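Local coordinates for alcohol dehydrogenase IV (Corynebacterium glutamicum, PDB 3IV7), which is an NAD-dependent oxidoreductase of the iron-containing alcohol dehydrogenase family, probably acting as a maleylacetate reductase, at the interface of chains A and B. Numbering follows the deposited sequence. Chains: chain A/B, Alcohol dehydrogenase IV.

The interface of chains A and B. Residues chain A 193-194, 197; chain B 193-194, 197.
A:Val193 and B:Val193 meet tip to tip across a two-fold axis, the CG2 methyl of A:Val193 3.9 Å from the CG2 methyl of B:Val193. Both belong to helix 189-211 of an iron-containing alcohol dehydrogenase, and the two copies of that helix face each other in this patch of the A-B contact, which may well serve as a dimer interface. In each valine CG2 lies anti to the backbone N and points at the partner, while CG1 takes the crowded position between N and the carbonyl carbon. Valine suits the axis: it puts a compact methyl there on a short, beta-branched side chain with few rotamers and so little entropy to lose, and each hides about 50 Å² of its surface.

Beside the valines, A:Leu194 and B:Leu194 turn their CD2 methyls toward each other at 4.3 Å, a looser approach. Their longer branched chains broaden the greasy patch.

One helical turn on, glutamate forms the rim. B:Glu197 runs past A:Val193 in the opposite direction, its CG anti to the backbone N (chi1 174°) and its chain bent at chi2 (73°). This brings the carboxylate oxygen OE1 to 3.8 Å from A:Val193 CG2, a van der Waals contact. A:Glu197 is folded alike but sits more loosely, nearest through CB, 4.4 Å from B:Val193 CG2, with OE1 farther off. Glutamate's aliphatic stem tolerates apolar neighbours, while its carboxylate would be expected to look toward solvent. Within this patch no polar bond links the chains.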
loop_
_atom_site.group_PDB
_atom_site.type_symbol
_atom_site.label_atom_id
_atom_site.label_comp_id
_atom_site.label_asym_id
_atom_site.label_seq_id
_atom_site.Cartn_x
_atom_site.Cartn_y
_atom_site.Cartn_z
ATOM N N VAL A 193 -8.102 3.505 -2.506
ATOM C CA VAL A 193 -8.558 2.450 -1.600
ATOM C C VAL A 193 -7.969 2.661 -0.205
ATOM O O VAL A 193 -8.672 2.515 0.806
ATOM C CB VAL A 193 -8.286 1.047 -2.130
ATOM C CG1 VAL A 193 -6.842 0.704 -2.004
ATOM C CG2 VAL A 193 -9.175 0.030 -1.375
ATOM N N LEU A 194 -6.729 3.136 -0.141
ATOM C CA LEU A 194 -6.115 3.436 1.163
ATOM C C LEU A 194 -6.847 4.599 1.857
ATOM O O LEU A 194 -7.090 4.536 3.033
ATOM C CB LEU A 194 -4.613 3.732 1.022
ATOM C CG LEU A 194 -3.779 2.536 0.494
ATOM C CD1 LEU A 194 -2.316 2.912 0.322
ATOM C CD2 LEU A 194 -3.920 1.313 1.425
ATOM N N GLU A 197 -10.017 3.308 3.388
ATOM C CA GLU A 197 -9.708 2.528 4.574
ATOM C C GLU A 197 -9.393 3.465 5.724
ATOM O O GLU A 197 -9.756 3.193 6.858
ATOM C CB GLU A 197 -8.534 1.585 4.311
ATOM C CG GLU A 197 -8.012 0.829 5.539
ATOM C CD GLU A 197 -8.925 -0.283 6.034
ATOM O OE1 GLU A 197 -10.078 -0.415 5.538
ATOM O OE2 GLU A 197 -8.442 -1.081 6.910
ATOM N N VAL B 193 -6.599 -5.274 3.305
ATOM C CA VAL B 193 -7.364 -4.354 2.438
ATOM C C VAL B 193 -6.932 -4.514 0.982
ATOM O O VAL B 193 -7.755 -4.498 0.077
ATOM C CB VAL B 193 -7.241 -2.861 2.865
ATOM C CG1 VAL B 193 -5.814 -2.482 3.114
ATOM C CG2 VAL B 193 -7.867 -1.930 1.786
ATOM N N LEU B 194 -5.635 -4.704 0.774
ATOM C CA LEU B 194 -5.099 -4.843 -0.544
ATOM C C LEU B 194 -5.532 -6.162 -1.178
ATOM O O LEU B 194 -5.843 -6.191 -2.364
ATOM C CB LEU B 194 -3.597 -4.732 -0.532
ATOM C CG LEU B 194 -3.019 -3.361 -0.120
ATOM C CD1 LEU B 194 -1.489 -3.421 -0.199
ATOM C CD2 LEU B 194 -3.562 -2.208 -1.002
ATOM N N GLU B 197 -9.173 -5.673 -2.291
ATOM C CA GLU B 197 -9.218 -4.878 -3.498
ATOM C C GLU B 197 -8.836 -5.725 -4.684
ATOM O O GLU B 197 -9.432 -5.602 -5.743
ATOM C CB GLU B 197 -8.291 -3.661 -3.376
ATOM C CG GLU B 197 -8.148 -2.830 -4.633
ATOM C CD GLU B 197 -9.355 -2.009 -4.965
ATOM O OE1 GLU B 197 -10.416 -2.125 -4.283
ATOM O OE2 GLU B 197 -9.251 -1.210 -5.915
#